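Local structure of D-lactate dehydrogenase (Fermentative) (Pseudomonas aeruginosa, 5Z20) at residues L271-Y276 / V306-H311; V217-P222 / A243-T248; H119-H124 / H311-T316. The protein catalyses the NAD-dependent interconversion of pyruvate and D-lactate, as a fermentative member of the D-isomer specific 2-hydroxyacid dehydrogenase family. All blocks are in the same frame, centred on the assembly; numbering follows the deposited sequence.

Contact 1. Residues L271-Y276 / V306-H311. With NAI (1,4-dihydronicotinamide adenine dinucleotide), chain L; OXM (oxamic acid), chain M.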
# COMPACT_ATOMS: atom_id res chain seq x y z
N LEU B 271 0.09 -13.18 -14.52
CA LEU B 271 1.46 -13.70 -14.30
C LEU B 271 1.77 -13.72 -12.80
O LEU B 271 1.69 -12.70 -12.12
CB LEU B 271 2.50 -12.81 -15.04
CG LEU B 271 3.94 -13.23 -14.89
CD1 LEU B 271 4.23 -14.53 -15.67
CD2 LEU B 271 4.91 -12.14 -15.37
N GLY B 272 2.21 -14.89 -12.32
CA GLY B 272 2.70 -15.05 -10.99
C GLY B 272 4.15 -15.48 -11.03
O GLY B 272 4.45 -16.55 -11.57
N LEU B 273 5.01 -14.72 -10.39
CA LEU B 273 6.40 -15.08 -10.34
C LEU B 273 6.87 -15.22 -8.92
O LEU B 273 6.57 -14.34 -8.10
CB LEU B 273 7.27 -13.96 -10.95
CG LEU B 273 7.04 -13.60 -12.42
CD1 LEU B 273 8.09 -12.56 -12.82
CD2 LEU B 273 7.09 -14.81 -13.35
N ASP B 274 7.63 -16.28 -8.63
CA ASP B 274 8.39 -16.35 -7.37
C ASP B 274 9.90 -16.16 -7.65
O ASP B 274 10.69 -16.22 -6.74
CB ASP B 274 8.13 -17.68 -6.68
CG ASP B 274 8.69 -17.76 -5.31
OD1 ASP B 274 8.43 -16.79 -4.52
OD2 ASP B 274 9.47 -18.70 -4.99
N VAL B 275 10.26 -16.04 -8.93
CA VAL B 275 11.62 -16.01 -9.39
C VAL B 275 11.75 -15.05 -10.55
O VAL B 275 10.79 -14.76 -11.26
CB VAL B 275 12.15 -17.38 -9.84
CG1 VAL B 275 12.19 -18.32 -8.64
CG2 VAL B 275 11.29 -17.98 -10.96
N TYR B 276 12.95 -14.54 -10.71
CA TYR B 276 13.23 -13.56 -11.77
C TYR B 276 14.68 -13.75 -12.26
O TYR B 276 15.61 -13.94 -11.45
CB TYR B 276 12.95 -12.11 -11.26
CG TYR B 276 13.27 -11.06 -12.29
CD1 TYR B 276 12.56 -10.98 -13.51
CD2 TYR B 276 14.32 -10.18 -12.10
CE1 TYR B 276 12.91 -10.06 -14.50
CE2 TYR B 276 14.66 -9.23 -13.05
CZ TYR B 276 13.96 -9.18 -14.26
OH TYR B 276 14.31 -8.31 -15.22
N VAL B 306 -0.15 -8.94 -12.26
CA VAL B 306 1.13 -9.56 -11.97
C VAL B 306 1.41 -9.53 -10.46
O VAL B 306 1.26 -8.49 -9.83
CB VAL B 306 2.31 -8.82 -12.61
CG1 VAL B 306 3.66 -9.37 -12.16
CG2 VAL B 306 2.20 -8.86 -14.11
N VAL B 307 1.77 -10.70 -9.92
CA VAL B 307 2.18 -10.79 -8.55
C VAL B 307 3.57 -11.42 -8.53
O VAL B 307 3.79 -12.52 -9.12
CB VAL B 307 1.20 -11.70 -7.71
CG1 VAL B 307 1.78 -11.95 -6.33
CG2 VAL B 307 -0.09 -11.00 -7.54
N VAL B 308 4.47 -10.78 -7.83
CA VAL B 308 5.81 -11.26 -7.64
C VAL B 308 6.06 -11.46 -6.17
O VAL B 308 5.85 -10.53 -5.38
CB VAL B 308 6.84 -10.23 -8.14
CG1 VAL B 308 8.25 -10.72 -7.89
CG2 VAL B 308 6.67 -9.95 -9.64
N THR B 309 6.50 -12.66 -5.81
CA THR B 309 7.00 -12.92 -4.52
C THR B 309 8.47 -13.19 -4.68
O THR B 309 8.93 -13.68 -5.71
CB THR B 309 6.30 -14.11 -3.85
OG1 THR B 309 6.34 -15.26 -4.69
CG2 THR B 309 4.89 -13.81 -3.57
N ALA B 310 9.23 -12.82 -3.65
CA ALA B 310 10.70 -12.78 -3.76
C ALA B 310 11.36 -14.10 -3.41
O ALA B 310 12.13 -14.22 -2.42
CB ALA B 310 11.25 -11.62 -2.92
N HIS B 311 11.03 -15.10 -4.21
CA HIS B 311 11.63 -16.43 -4.08
C HIS B 311 11.43 -17.04 -2.71
O HIS B 311 12.39 -17.44 -2.03
CB HIS B 311 13.15 -16.38 -4.43
CG HIS B 311 13.68 -17.66 -4.92
ND1 HIS B 311 14.68 -17.74 -5.87
CD2 HIS B 311 13.40 -18.94 -4.56
CE1 HIS B 311 14.97 -19.01 -6.11
NE2 HIS B 311 14.22 -19.76 -5.32
PA NAI L . 12.77 -32.89 -10.13
O1A NAI L . 14.05 -33.14 -10.65
O2A NAI L . 12.13 -33.82 -9.23
O5B NAI L . 11.87 -32.72 -11.35
C5B NAI L . 12.16 -31.93 -12.45
C4B NAI L . 11.31 -32.40 -13.60
O4B NAI L . 11.52 -31.57 -14.71
C3B NAI L . 11.57 -33.86 -14.00
O3B NAI L . 10.42 -34.62 -14.30
C2B NAI L . 12.29 -33.63 -15.28
O2B NAI L . 12.25 -34.67 -16.21
C1B NAI L . 11.63 -32.39 -15.83
N9A NAI L . 12.43 -31.83 -16.92
C8A NAI L . 13.74 -31.95 -17.05
N7A NAI L . 14.17 -31.39 -18.14
C5A NAI L . 13.14 -30.90 -18.75
C6A NAI L . 12.95 -30.16 -20.00
N6A NAI L . 13.98 -29.87 -20.77
N1A NAI L . 11.71 -29.79 -20.30
C2A NAI L . 10.71 -30.11 -19.52
N3A NAI L . 10.82 -30.77 -18.38
C4A NAI L . 11.98 -31.20 -17.96
O3 NAI L . 12.90 -31.45 -9.55
PN NAI L . 11.95 -30.73 -8.54
O1N NAI L . 12.29 -31.17 -7.24
O2N NAI L . 10.62 -30.88 -9.00
O5D NAI L . 12.46 -29.32 -8.78
C5D NAI L . 12.00 -28.50 -9.82
C4D NAI L . 12.71 -27.16 -9.87
O4D NAI L . 12.06 -26.13 -9.16
C3D NAI L . 14.12 -27.14 -9.36
O3D NAI L . 15.06 -27.47 -10.35
C2D NAI L . 14.30 -25.72 -8.89
O2D NAI L . 14.92 -24.91 -9.85
C1D NAI L . 12.92 -25.18 -8.68
N1N NAI L . 12.71 -24.92 -7.27
C2N NAI L . 12.27 -23.74 -6.90
C3N NAI L . 12.03 -23.42 -5.58
C7N NAI L . 11.52 -22.05 -5.19
O7N NAI L . 11.71 -21.63 -4.12
N7N NAI L . 10.87 -21.28 -6.00
C4N NAI L . 12.32 -24.39 -4.64
C5N NAI L . 12.79 -25.62 -5.03
C6N NAI L . 12.97 -25.85 -6.37
C1 OXM M . 15.03 -23.07 -4.04
N1 OXM M . 14.71 -22.59 -2.84
O1 OXM M . 14.80 -22.44 -5.06
C2 OXM M . 15.66 -24.39 -4.13
O2 OXM M . 16.30 -24.68 -5.17
O3 OXM M . 15.53 -25.19 -3.18

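Contact 2. Residues V217-P222 / A243-T248. With NAI (1,4-dihydronicotinamide adenine dinucleotide), chain L.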
# COMPACT_ATOMS: atom_id res chain seq x y z
N VAL B 217 -0.71 -22.28 -16.87
CA VAL B 217 0.51 -23.01 -17.08
C VAL B 217 1.43 -22.75 -15.93
O VAL B 217 1.60 -21.59 -15.53
CB VAL B 217 1.22 -22.52 -18.37
CG1 VAL B 217 2.59 -23.15 -18.55
CG2 VAL B 217 0.34 -22.81 -19.60
N SER B 218 2.07 -23.79 -15.43
CA SER B 218 2.99 -23.67 -14.31
C SER B 218 4.27 -24.41 -14.62
O SER B 218 4.23 -25.56 -15.05
CB SER B 218 2.39 -24.29 -13.01
OG SER B 218 3.20 -23.93 -11.90
N LEU B 219 5.40 -23.75 -14.40
CA LEU B 219 6.74 -24.24 -14.71
C LEU B 219 7.38 -24.88 -13.49
O LEU B 219 7.54 -24.25 -12.45
CB LEU B 219 7.64 -23.07 -15.17
CG LEU B 219 7.08 -22.20 -16.31
CD1 LEU B 219 7.98 -21.03 -16.61
CD2 LEU B 219 6.97 -23.06 -17.54
N HIS B 220 7.79 -26.12 -13.67
CA HIS B 220 8.45 -26.90 -12.62
C HIS B 220 9.59 -27.78 -13.13
O HIS B 220 9.94 -28.76 -12.53
CB HIS B 220 7.39 -27.74 -11.87
CG HIS B 220 6.31 -26.92 -11.24
ND1 HIS B 220 6.52 -26.14 -10.12
CD2 HIS B 220 5.02 -26.73 -11.59
CE1 HIS B 220 5.37 -25.61 -9.75
NE2 HIS B 220 4.45 -25.94 -10.63
N CYS B 221 10.20 -27.35 -14.22
CA CYS B 221 11.36 -27.98 -14.74
C CYS B 221 12.56 -27.26 -14.21
O CYS B 221 12.49 -26.07 -13.90
CB CYS B 221 11.34 -27.94 -16.29
SG CYS B 221 11.17 -26.28 -16.98
N PRO B 222 13.69 -27.94 -14.16
CA PRO B 222 14.90 -27.23 -13.79
C PRO B 222 15.38 -26.27 -14.88
O PRO B 222 14.97 -26.38 -16.02
CB PRO B 222 15.93 -28.36 -13.60
CG PRO B 222 15.36 -29.58 -14.25
CD PRO B 222 13.92 -29.35 -14.50
N ALA B 243 -4.54 -16.29 -20.84
CA ALA B 243 -4.10 -17.35 -19.98
C ALA B 243 -3.29 -16.85 -18.76
O ALA B 243 -2.77 -15.74 -18.79
CB ALA B 243 -3.26 -18.35 -20.75
N MET B 244 -3.11 -17.74 -17.78
CA MET B 244 -2.32 -17.46 -16.61
C MET B 244 -1.05 -18.26 -16.69
O MET B 244 -1.09 -19.46 -16.95
CB MET B 244 -3.10 -17.86 -15.36
CG MET B 244 -2.32 -17.80 -14.05
SD MET B 244 -3.38 -18.22 -12.65
CE MET B 244 -4.44 -16.79 -12.54
N LEU B 245 0.09 -17.61 -16.43
CA LEU B 245 1.37 -18.26 -16.35
C LEU B 245 1.95 -18.09 -14.92
O LEU B 245 1.99 -16.99 -14.41
CB LEU B 245 2.35 -17.63 -17.36
CG LEU B 245 3.76 -18.22 -17.31
CD1 LEU B 245 3.81 -19.69 -17.70
CD2 LEU B 245 4.72 -17.43 -18.21
N ILE B 246 2.47 -19.18 -14.37
CA ILE B 246 3.08 -19.24 -13.06
C ILE B 246 4.49 -19.77 -13.17
O ILE B 246 4.73 -20.84 -13.77
CB ILE B 246 2.30 -20.19 -12.11
CG1 ILE B 246 0.86 -19.84 -11.97
CG2 ILE B 246 2.93 -20.20 -10.72
CD1 ILE B 246 0.55 -18.43 -11.41
N ASN B 247 5.44 -19.03 -12.59
CA ASN B 247 6.84 -19.43 -12.58
C ASN B 247 7.43 -19.42 -11.18
O ASN B 247 7.81 -18.39 -10.68
CB ASN B 247 7.71 -18.58 -13.51
CG ASN B 247 9.11 -19.13 -13.64
OD1 ASN B 247 9.40 -20.27 -13.24
ND2 ASN B 247 10.01 -18.31 -14.17
N THR B 248 7.45 -20.61 -10.59
CA THR B 248 8.11 -20.88 -9.33
C THR B 248 9.33 -21.80 -9.54
O THR B 248 9.81 -22.46 -8.60
CB THR B 248 7.16 -21.58 -8.32
OG1 THR B 248 6.73 -22.82 -8.83
CG2 THR B 248 5.99 -20.70 -7.96
PA NAI L . 12.77 -32.89 -10.13
O1A NAI L . 14.05 -33.14 -10.65
O2A NAI L . 12.13 -33.82 -9.23
O5B NAI L . 11.87 -32.72 -11.35
C5B NAI L . 12.16 -31.93 -12.45
C4B NAI L . 11.31 -32.40 -13.60
O4B NAI L . 11.52 -31.57 -14.71
C3B NAI L . 11.57 -33.86 -14.00
O3B NAI L . 10.42 -34.62 -14.30
C2B NAI L . 12.29 -33.63 -15.28
O2B NAI L . 12.25 -34.67 -16.21
C1B NAI L . 11.63 -32.39 -15.83
N9A NAI L . 12.43 -31.83 -16.92
C8A NAI L . 13.74 -31.95 -17.05
N7A NAI L . 14.17 -31.39 -18.14
C5A NAI L . 13.14 -30.90 -18.75
C6A NAI L . 12.95 -30.16 -20.00
N6A NAI L . 13.98 -29.87 -20.77
N1A NAI L . 11.71 -29.79 -20.30
C2A NAI L . 10.71 -30.11 -19.52
N3A NAI L . 10.82 -30.77 -18.38
C4A NAI L . 11.98 -31.20 -17.96
O3 NAI L . 12.90 -31.45 -9.55
PN NAI L . 11.95 -30.73 -8.54
O1N NAI L . 12.29 -31.17 -7.24
O2N NAI L . 10.62 -30.88 -9.00
O5D NAI L . 12.46 -29.32 -8.78
C5D NAI L . 12.00 -28.50 -9.82
C4D NAI L . 12.71 -27.16 -9.87
O4D NAI L . 12.06 -26.13 -9.16
C3D NAI L . 14.12 -27.14 -9.36
O3D NAI L . 15.06 -27.47 -10.35
C2D NAI L . 14.30 -25.72 -8.89
O2D NAI L . 14.92 -24.91 -9.85
C1D NAI L . 12.92 -25.18 -8.68
N1N NAI L . 12.71 -24.92 -7.27
C2N NAI L . 12.27 -23.74 -6.90
C3N NAI L . 12.03 -23.42 -5.58
C7N NAI L . 11.52 -22.05 -5.19
O7N NAI L . 11.71 -21.63 -4.12
N7N NAI L . 10.87 -21.28 -6.00
C4N NAI L . 12.32 -24.39 -4.64
C5N NAI L . 12.79 -25.62 -5.03
C6N NAI L . 12.97 -25.85 -6.37
O HOH W 1 5.70 -22.72 -11.44
O HOH W 2 9.24 -25.29 -9.11

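Contact 3. Residues H119-H124 / H311-T316. With NAI (1,4-dihydronicotinamide adenine dinucleotide), chain L; OXM (oxamic acid), chain M.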
# COMPACT_ATOMS: atom_id res chain seq x y z
N HIS B 119 5.71 -30.10 -1.30
CA HIS B 119 4.42 -29.47 -0.98
C HIS B 119 4.56 -27.96 -0.71
O HIS B 119 3.72 -27.21 -1.14
CB HIS B 119 3.70 -30.16 0.19
CG HIS B 119 3.21 -31.52 -0.16
ND1 HIS B 119 1.94 -31.74 -0.65
CD2 HIS B 119 3.84 -32.73 -0.12
CE1 HIS B 119 1.80 -33.04 -0.91
NE2 HIS B 119 2.96 -33.64 -0.67
N ALA B 120 5.63 -27.52 -0.08
CA ALA B 120 5.80 -26.08 0.22
C ALA B 120 5.78 -25.28 -1.10
O ALA B 120 5.08 -24.29 -1.25
CB ALA B 120 7.11 -25.83 0.91
N VAL B 121 6.53 -25.75 -2.07
CA VAL B 121 6.64 -25.04 -3.35
C VAL B 121 5.35 -25.13 -4.18
O VAL B 121 4.87 -24.16 -4.68
CB VAL B 121 7.80 -25.56 -4.18
CG1 VAL B 121 8.02 -24.75 -5.40
CG2 VAL B 121 9.06 -25.55 -3.32
N ALA B 122 4.78 -26.31 -4.26
CA ALA B 122 3.52 -26.49 -5.00
C ALA B 122 2.40 -25.67 -4.45
O ALA B 122 1.71 -25.04 -5.17
CB ALA B 122 3.15 -27.97 -5.07
N GLU B 123 2.29 -25.65 -3.12
CA GLU B 123 1.29 -24.86 -2.44
C GLU B 123 1.46 -23.37 -2.69
O GLU B 123 0.50 -22.62 -2.91
CB GLU B 123 1.29 -25.14 -0.96
CG GLU B 123 0.76 -26.56 -0.63
CD GLU B 123 0.89 -26.99 0.82
OE1 GLU B 123 1.16 -26.13 1.69
OE2 GLU B 123 0.68 -28.19 1.09
N HIS B 124 2.68 -22.93 -2.78
CA HIS B 124 2.90 -21.51 -3.06
C HIS B 124 2.41 -21.18 -4.45
O HIS B 124 1.83 -20.14 -4.70
CB HIS B 124 4.40 -21.15 -2.93
CG HIS B 124 4.66 -19.70 -3.00
ND1 HIS B 124 4.49 -18.88 -1.91
CD2 HIS B 124 5.11 -18.92 -4.01
CE1 HIS B 124 4.74 -17.64 -2.26
NE2 HIS B 124 5.16 -17.63 -3.52
N HIS B 311 11.03 -15.10 -4.21
CA HIS B 311 11.63 -16.43 -4.08
C HIS B 311 11.43 -17.04 -2.71
O HIS B 311 12.39 -17.44 -2.03
CB HIS B 311 13.15 -16.38 -4.43
CG HIS B 311 13.68 -17.66 -4.92
ND1 HIS B 311 14.68 -17.74 -5.87
CD2 HIS B 311 13.40 -18.94 -4.56
CE1 HIS B 311 14.97 -19.01 -6.11
NE2 HIS B 311 14.22 -19.76 -5.32
N GLN B 312 10.18 -17.08 -2.31
CA GLN B 312 9.79 -17.59 -1.01
C GLN B 312 8.95 -18.84 -1.13
O GLN B 312 8.37 -19.27 -0.12
CB GLN B 312 9.01 -16.51 -0.20
CG GLN B 312 7.70 -16.08 -0.88
CD GLN B 312 6.80 -15.19 0.00
OE1 GLN B 312 6.83 -13.98 -0.13
NE2 GLN B 312 6.07 -15.79 0.91
N ALA B 313 8.88 -19.47 -2.31
CA ALA B 313 8.09 -20.70 -2.39
C ALA B 313 8.58 -21.81 -1.45
O ALA B 313 7.79 -22.64 -0.99
CB ALA B 313 8.07 -21.21 -3.80
N PHE B 314 9.89 -21.85 -1.18
CA PHE B 314 10.49 -22.81 -0.24
C PHE B 314 10.25 -22.46 1.18
O PHE B 314 10.58 -23.25 2.08
CB PHE B 314 12.03 -22.87 -0.44
CG PHE B 314 12.76 -21.74 0.13
CD1 PHE B 314 12.87 -20.52 -0.56
CD2 PHE B 314 13.40 -21.85 1.29
CE1 PHE B 314 13.58 -19.43 -0.02
CE2 PHE B 314 14.13 -20.79 1.81
CZ PHE B 314 14.17 -19.56 1.18
N LEU B 315 9.68 -21.29 1.45
CA LEU B 315 9.77 -20.73 2.79
C LEU B 315 8.58 -21.11 3.72
O LEU B 315 7.69 -20.30 3.95
CB LEU B 315 9.91 -19.18 2.70
CG LEU B 315 10.34 -18.49 3.96
CD1 LEU B 315 11.83 -18.62 4.18
CD2 LEU B 315 9.93 -17.01 3.98
N THR B 316 8.65 -22.32 4.28
CA THR B 316 7.72 -22.78 5.32
C THR B 316 8.50 -23.38 6.47
O THR B 316 9.69 -23.72 6.27
CB THR B 316 6.76 -23.85 4.83
OG1 THR B 316 7.48 -25.06 4.49
CG2 THR B 316 6.01 -23.38 3.63
PA NAI L . 12.77 -32.89 -10.13
O1A NAI L . 14.05 -33.14 -10.65
O2A NAI L . 12.13 -33.82 -9.23
O5B NAI L . 11.87 -32.72 -11.35
C5B NAI L . 12.16 -31.93 -12.45
C4B NAI L . 11.31 -32.40 -13.60
O4B NAI L . 11.52 -31.57 -14.71
C3B NAI L . 11.57 -33.86 -14.00
O3B NAI L . 10.42 -34.62 -14.30
C2B NAI L . 12.29 -33.63 -15.28
O2B NAI L . 12.25 -34.67 -16.21
C1B NAI L . 11.63 -32.39 -15.83
N9A NAI L . 12.43 -31.83 -16.92
C8A NAI L . 13.74 -31.95 -17.05
N7A NAI L . 14.17 -31.39 -18.14
C5A NAI L . 13.14 -30.90 -18.75
C6A NAI L . 12.95 -30.16 -20.00
N6A NAI L . 13.98 -29.87 -20.77
N1A NAI L . 11.71 -29.79 -20.30
C2A NAI L . 10.71 -30.11 -19.52
N3A NAI L . 10.82 -30.77 -18.38
C4A NAI L . 11.98 -31.20 -17.96
O3 NAI L . 12.90 -31.45 -9.55
PN NAI L . 11.95 -30.73 -8.54
O1N NAI L . 12.29 -31.17 -7.24
O2N NAI L . 10.62 -30.88 -9.00
O5D NAI L . 12.46 -29.32 -8.78
C5D NAI L . 12.00 -28.50 -9.82
C4D NAI L . 12.71 -27.16 -9.87
O4D NAI L . 12.06 -26.13 -9.16
C3D NAI L . 14.12 -27.14 -9.36
O3D NAI L . 15.06 -27.47 -10.35
C2D NAI L . 14.30 -25.72 -8.89
O2D NAI L . 14.92 -24.91 -9.85
C1D NAI L . 12.92 -25.18 -8.68
N1N NAI L . 12.71 -24.92 -7.27
C2N NAI L . 12.27 -23.74 -6.90
C3N NAI L . 12.03 -23.42 -5.58
C7N NAI L . 11.52 -22.05 -5.19
O7N NAI L . 11.71 -21.63 -4.12
N7N NAI L . 10.87 -21.28 -6.00
C4N NAI L . 12.32 -24.39 -4.64
C5N NAI L . 12.79 -25.62 -5.03
C6N NAI L . 12.97 -25.85 -6.37
C1 OXM M . 15.03 -23.07 -4.04
N1 OXM M . 14.71 -22.59 -2.84
O1 OXM M . 14.80 -22.44 -5.06
C2 OXM M . 15.66 -24.39 -4.13
O2 OXM M . 16.30 -24.68 -5.17
O3 OXM M . 15.53 -25.19 -3.18

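Contact 1. Residues L271-Y276 / V306-H311
Val275 lays its CG1 methyl over one face of the His311 imidazole, 3.9 Å from the ring centroid, a CH-pi contact. This contact lies just past the C-terminal ends of two parallel strands of the Rossmann-type NAD-binding domain. Strands 271-273 and 306-308 belong to a beta-alpha-beta unit connected through helix 295-302. Their axes run 4.8 Å apart. Three backbone bonds hold them: Val307 N to Leu271 O, Leu273 N to Val307 O, and Thr309 N to Leu273 O. Leu271 and Leu273 lie on the same face as Val306 and Val308. The CB atoms of the leucines meet the CG2 methyls of the valines, Leu271 CB to Val306 CG2 at 4.1 Å.

Beyond the strands Asp274 takes over. Its CG is anti to the backbone N (chi1 -171°), which carries the carboxylate across to segment 306-311. Thr309 OG1 donates to Asp274 OD1 at 2.6 Å, on the anti side and 17° out of the carboxylate plane. Gln312 N also binds OD1. Asp274 OD2 receives Ala313 N and the carboxamide N7N of the NADH, the latter at 3.1 Å. These bonds hold the carboxylate in place; with Thr248 O, which also accepts from N7N, it probably helps to set the rotation of the carboxamide. At the other ring nitrogen, His311 ND1 is bonded to Glu279 OE2, so the imidazole is held at both nitrogens. His311 NE2 donates in the ring plane to O1 of the bound oxamate at 2.8 Å, with an N-H...O angle of 162°.

Contact 2. Residues V217-P222 / A243-T248
His220 has CG anti to its carbonyl carbon (chi1 -59°), and Thr248 has OG1 between the backbone N and the carbonyl carbon (chi1 61°). These rotations bring His220 CE1 to 3.2 Å from Thr248 OG1, with the hydroxyl approaching the ring obliquely. Both residues lie just beyond the strands 217-219 and 243-247. The strands are parallel neighbours, with axes 4.7 Å apart and 13° between their directions. Val217 N donates to Met244 O, Ile246 N to Val217 O, and Leu219 N to Ile246 O.

Val217 and Leu245 share one face, where Val217 CG1 packs on Leu245 CD1 at 3.8 Å. On the same face Leu219 turns its CD1 methyl onto the amide carbon of Asn247, CD1 to CG 3.7 Å. That amide is held by the residues that follow: Asn247 OD1 accepts from Gly249 N, and ND2 donates to Arg250 O. Ser218 and Ile246 occupy the other face, with Ser218 OG beside Ile246 CB and CG2.

Two waters fill in where the backbones part. Water 1 bonds to Ser218 OG, donates to Leu219 O, accepts from Thr248 N and makes a weak bond to Ile246 O. It sits over a face of the His220 ring, 3.3 Å above the plane and offset toward the rim. Water 2 joins His220 ND1 to Thr248 O and to O4D of the nicotinamide ribose. Thr248 O also accepts directly from the carboxamide N7N of the cofactor at 3.0 Å. Nearer the adenosine, Pro222 CD touches O4B of its ribose, and Cys221 CB lies against the adenine. The two strands are joined through helix 233-238 as a beta-alpha-beta unit, and a dinucleotide at their C-terminal ends is characteristic of the Rossmann fold.

Contact 3. Residues H119-H124 / H311-T316
His124 turns one ring face to the backbone of Ala313, whose CA lies 3.9 Å from the ring centroid in a CH-pi contact. The ring belongs to helix 118-134. The partner segment 311-316 contains a type I beta turn, Gln312 to Leu315, and leads into helix 317-335. At chi1 -171° the His124 ring swings opposite its own amide nitrogen and reaches from the helix to the start of this turn. There His124 CE1 meets Gln312 CG at 3.6 Å. Gln312 CG sits between the backbone N and the carbonyl carbon. The chain is extended beyond it and crosses the histidine at about a right angle, its amide plane 28° from the ring. His124 NE2 is bonded to Thr309 OG1, which fixes the ring's rotation.

One turn earlier, Val121 sends its two methyls to different partners. CG1 packs on Ala313 CB at 3.9 Å, while CG2 touches C4N of the nicotinamide. Ala120 CB rests against Thr316 OG1. That hydroxyl caps Ala319 N and also bonds Asp157 of the second subunit. Arg134 of the second subunit binds the carbonyl oxygens of Ala120 and Ala313 through NH1 and NH2, bridging two acceptors that have no bond to each other.

Phe314 holds CG between its backbone N and carbonyl carbon (chi1 77°), placing its ring beside both ligands. The carboxamide O7N of NADH lies at the ring edge, and Phe314 CD1 is 3.6 Å from N1 of oxamate.

How the contacts relate
Contacts 1 and 2 lie in the same seven-stranded parallel sheet, their centres about 11 Å apart. Strands 243-247 and 268-273 are neighbours, and backbone bonds of Asn247 with Gly272 and Asp274 join the two contacts. Along the chain contact 2 closes before contact 1 opens, and both fall within the long span bridged by contact 3. The centre of contact 3 is about 12 Å from that of contact 1 and about 14 Å from that of contact 2. It sets helix 118-134 against the loop after strand 306-308, and it shares His311 with contact 1. All three touch NADH, while contacts 1 and 3 also touch oxamate and the second subunit. Strand ends, helix and loop together build both ligand sites.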